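Long-range contact in methionine import ATP-binding protein metN 2 (Enterococcus faecalis, PDB 2QSW), which is the ATP-binding component of an ABC-type import system, represented here by its C-terminal NIL domain of the ACT-like fold: residues K24-L29 against I71-E76. Residues are numbered along the deposited sequence; the frame is centred on the assembly and turned at random.
Sequences KIVRLL and IQLLGE
Residues 24-29 and 71-76 bring together parts of the two inner, antiparallel strands of the four-stranded sheet in this ACT-like (ferredoxin-like) NIL domain. Their short axes come within 4.7 Å and, with the sheet's twist, make an angle of 137°. Two hydrogen-bonded pairs hold them. Lys24 and Leu73 exchange both backbone bonds, Leu73 N to Lys24 O at 2.8 Å being the shorter, and Val26 and Ile71 do the same, with Val26 N to Ile71 O at 2.9 Å. Between them sits the non-hydrogen-bonded pair Ile25-Gln72, where Ile25 CA closes to 3.3 Å from Ile71 O in a CA-H...O contact.

Val26, Leu28, Ile71 and Leu73 belong to the face covered by helix 77-89, and Ile84 of that helix touches both Val26 and Leu73. Leu73 reaches Val26 by one methyl, Leu73 CD1 to Val26 CG2 at 4.0 Å. On the other face, Ile25 rests on Ile54 and Ile97, while Gln72, its CG anti to the backbone N (chi1 180°), extends until NE2 hydrogen-bonds Asn22 O. Lys24 starts on the helix-covered face, but its ammonium leaves this contact for a salt bridge with Glu85 of the second subunit.

Ile71 is the hub of the apolar packing. Its CG1 stands between the backbone N and the carbonyl carbon (chi1 67°), where methyls from two residues reach it. Leu28 crosses Ile71 at about a right angle, with Leu28 CD1 3.7 Å from Ile71 CG1. The tighter approach is oblique: Val26 CG2 presses to 3.4 Å from Ile71 CG1, closer than usual for two carbons.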
ATOM      1  N   LYS A  24      -9.966   2.314  -4.977  1.00 15.00           N
ATOM      2  CA  LYS A  24      -9.122   1.406  -4.198  1.00 15.39           C
ATOM      3  C   LYS A  24      -9.765   1.182  -2.863  1.00 14.60           C
ATOM      4  O   LYS A  24     -10.394   2.119  -2.316  1.00 16.12           O
ATOM      5  CB  LYS A  24      -7.732   2.035  -3.956  1.00 15.70           C
ATOM      6  CG  LYS A  24      -6.910   2.261  -5.207  1.00 20.36           C
ATOM      7  CD  LYS A  24      -6.618   0.924  -5.850  1.00 25.89           C
ATOM      8  CE  LYS A  24      -5.341   0.866  -6.609  1.00 28.44           C
ATOM      9  NZ  LYS A  24      -5.064  -0.571  -6.964  1.00 25.51           N
ATOM     10  N   ILE A  25      -9.623  -0.023  -2.329  1.00 14.05           N
ATOM     11  CA  ILE A  25     -10.097  -0.340  -0.991  1.00 14.11           C
ATOM     12  C   ILE A  25      -8.894  -0.448  -0.065  1.00 12.52           C
ATOM     13  O   ILE A  25      -7.949  -1.173  -0.359  1.00 12.15           O
ATOM     14  CB  ILE A  25     -10.949  -1.589  -0.947  1.00 15.40           C
ATOM     15  CG1 ILE A  25     -12.142  -1.425  -1.914  1.00 16.91           C
ATOM     16  CG2 ILE A  25     -11.390  -1.810   0.477  1.00 15.01           C
ATOM     17  CD1 ILE A  25     -12.926  -2.671  -2.092  1.00 17.96           C
ATOM     18  N   VAL A  26      -8.942   0.289   1.030  1.00 12.82           N
ATOM     19  CA  VAL A  26      -7.826   0.390   1.955  1.00 13.30           C
ATOM     20  C   VAL A  26      -8.276   0.054   3.360  1.00 13.50           C
ATOM     21  O   VAL A  26      -9.428   0.337   3.736  1.00 13.92           O
ATOM     22  CB  VAL A  26      -7.133   1.783   1.937  1.00 13.65           C
ATOM     23  CG1 VAL A  26      -6.334   2.018   0.647  1.00 15.22           C
ATOM     24  CG2 VAL A  26      -8.127   2.918   2.129  1.00 14.67           C
ATOM     25  N   ARG A  27      -7.373  -0.518   4.130  1.00 13.25           N
ATOM     26  CA  ARG A  27      -7.577  -0.762   5.547  1.00 14.55           C
ATOM     27  C   ARG A  27      -6.770   0.267   6.314  1.00 13.51           C
ATOM     28  O   ARG A  27      -5.584   0.406   6.073  1.00 13.64           O
ATOM     29  CB  ARG A  27      -7.151  -2.174   5.922  1.00 14.65           C
ATOM     30  CG  ARG A  27      -7.314  -2.515   7.402  1.00 16.61           C
ATOM     31  CD  ARG A  27      -6.654  -3.842   7.725  1.00 22.08           C
ATOM     32  NE  ARG A  27      -5.200  -3.653   7.646  1.00 27.45           N
ATOM     33  CZ  ARG A  27      -4.300  -4.536   7.194  1.00 31.25           C
ATOM     34  NH1 ARG A  27      -4.629  -5.760   6.786  1.00 33.06           N
ATOM     35  NH2 ARG A  27      -3.019  -4.179   7.183  1.00 31.61           N
ATOM     36  N   LEU A  28      -7.440   0.994   7.218  1.00 13.13           N
ATOM     37  CA  LEU A  28      -6.873   2.033   8.065  1.00 13.53           C
ATOM     38  C   LEU A  28      -6.834   1.441   9.474  1.00 13.79           C
ATOM     39  O   LEU A  28      -7.850   0.924   9.943  1.00 14.00           O
ATOM     40  CB  LEU A  28      -7.770   3.287   8.095  1.00 12.67           C
ATOM     41  CG  LEU A  28      -7.718   4.293   6.919  1.00 13.83           C
ATOM     42  CD1 LEU A  28      -8.154   3.676   5.568  1.00 15.23           C
ATOM     43  CD2 LEU A  28      -8.591   5.510   7.254  1.00 15.66           C
ATOM     44  N   LEU A  29      -5.692   1.603  10.153  1.00 13.77           N
ATOM     45  CA  LEU A  29      -5.538   1.196  11.572  1.00 14.09           C
ATOM     46  C   LEU A  29      -5.339   2.406  12.462  1.00 13.38           C
ATOM     47  O   LEU A  29      -4.606   3.356  12.089  1.00 13.35           O
ATOM     48  CB  LEU A  29      -4.307   0.282  11.733  1.00 14.05           C
ATOM     49  CG  LEU A  29      -4.334  -1.006  10.931  1.00 16.29           C
ATOM     50  CD1 LEU A  29      -3.047  -1.878  11.191  1.00 17.59           C
ATOM     51  CD2 LEU A  29      -5.649  -1.777  11.138  1.00 18.56           C
ATOM     52  N   ILE A  71     -12.259   1.168   3.896  1.00 14.53           N
ATOM     53  CA  ILE A  71     -12.925   2.167   3.114  1.00 15.41           C
ATOM     54  C   ILE A  71     -12.605   2.055   1.647  1.00 15.11           C
ATOM     55  O   ILE A  71     -11.501   1.622   1.259  1.00 14.77           O
ATOM     56  CB  ILE A  71     -12.576   3.589   3.595  1.00 16.03           C
ATOM     57  CG1 ILE A  71     -11.131   3.998   3.386  1.00 16.92           C
ATOM     58  CG2 ILE A  71     -13.000   3.829   5.031  1.00 16.08           C
ATOM     59  CD1 ILE A  71     -10.913   5.501   3.700  1.00 18.43           C
ATOM     60  N   GLN A  72     -13.574   2.388   0.826  1.00 14.68           N
ATOM     61  CA  GLN A  72     -13.354   2.575  -0.600  1.00 14.40           C
ATOM     62  C   GLN A  72     -13.049   4.055  -0.869  1.00 13.83           C
ATOM     63  O   GLN A  72     -13.826   4.924  -0.483  1.00 14.23           O
ATOM     64  CB  GLN A  72     -14.551   2.128  -1.433  1.00 14.50           C
ATOM     65  CG  GLN A  72     -14.354   2.315  -2.914  1.00 13.83           C
ATOM     66  CD  GLN A  72     -15.646   2.067  -3.682  1.00 16.05           C
ATOM     67  OE1 GLN A  72     -16.721   2.520  -3.247  1.00 20.23           O
ATOM     68  NE2 GLN A  72     -15.555   1.389  -4.842  1.00 16.87           N
ATOM     69  N   LEU A  73     -11.896   4.324  -1.483  1.00 13.97           N
ATOM     70  CA  LEU A  73     -11.555   5.642  -1.969  1.00 13.46           C
ATOM     71  C   LEU A  73     -11.846   5.738  -3.452  1.00 13.71           C
ATOM     72  O   LEU A  73     -11.380   4.881  -4.205  1.00 13.65           O
ATOM     73  CB  LEU A  73     -10.070   5.952  -1.752  1.00 13.95           C
ATOM     74  CG  LEU A  73      -9.609   6.003  -0.299  1.00 13.85           C
ATOM     75  CD1 LEU A  73      -8.089   6.128  -0.177  1.00 13.53           C
ATOM     76  CD2 LEU A  73     -10.275   7.179   0.394  1.00 16.60           C
ATOM     77  N   LEU A  74     -12.566   6.778  -3.868  1.00 14.00           N
ATOM     78  CA  LEU A  74     -12.793   7.082  -5.271  1.00 14.65           C
ATOM     79  C   LEU A  74     -12.181   8.422  -5.629  1.00 14.30           C
ATOM     80  O   LEU A  74     -12.164   9.357  -4.832  1.00 15.66           O
ATOM     81  CB  LEU A  74     -14.277   7.130  -5.595  1.00 14.90           C
ATOM     82  CG  LEU A  74     -15.032   5.841  -5.355  1.00 16.72           C
ATOM     83  CD1 LEU A  74     -16.506   6.133  -5.557  1.00 16.86           C
ATOM     84  CD2 LEU A  74     -14.628   4.707  -6.289  1.00 19.62           C
ATOM     85  N   GLY A  75     -11.689   8.515  -6.854  1.00 14.61           N
ATOM     86  CA  GLY A  75     -11.103   9.751  -7.357  1.00 15.39           C
ATOM     87  C   GLY A  75     -10.035   9.407  -8.380  1.00 15.81           C
ATOM     88  O   GLY A  75      -9.901   8.266  -8.790  1.00 16.89           O
ATOM     89  N   GLU A  76      -9.312  10.427  -8.813  1.00 16.25           N
ATOM     90  CA  GLU A  76      -8.227  10.239  -9.753  0.60 18.09           C
ATOM     91  C   GLU A  76      -7.162   9.374  -9.091  1.00 16.63           C
ATOM     92  O   GLU A  76      -6.897   9.498  -7.891  1.00 16.47           O
ATOM     93  CB  GLU A  76      -7.639  11.587 -10.149  0.60 18.35           C
ATOM     94  CG  GLU A  76      -8.605  12.526 -10.821  0.60 21.80           C
ATOM     95  CD  GLU A  76      -7.918  13.779 -11.370  0.60 23.63           C
ATOM     96  OE1 GLU A  76      -6.799  13.655 -11.904  0.60 30.87           O
ATOM     97  OE2 GLU A  76      -8.495  14.888 -11.268  0.60 30.01           O
TER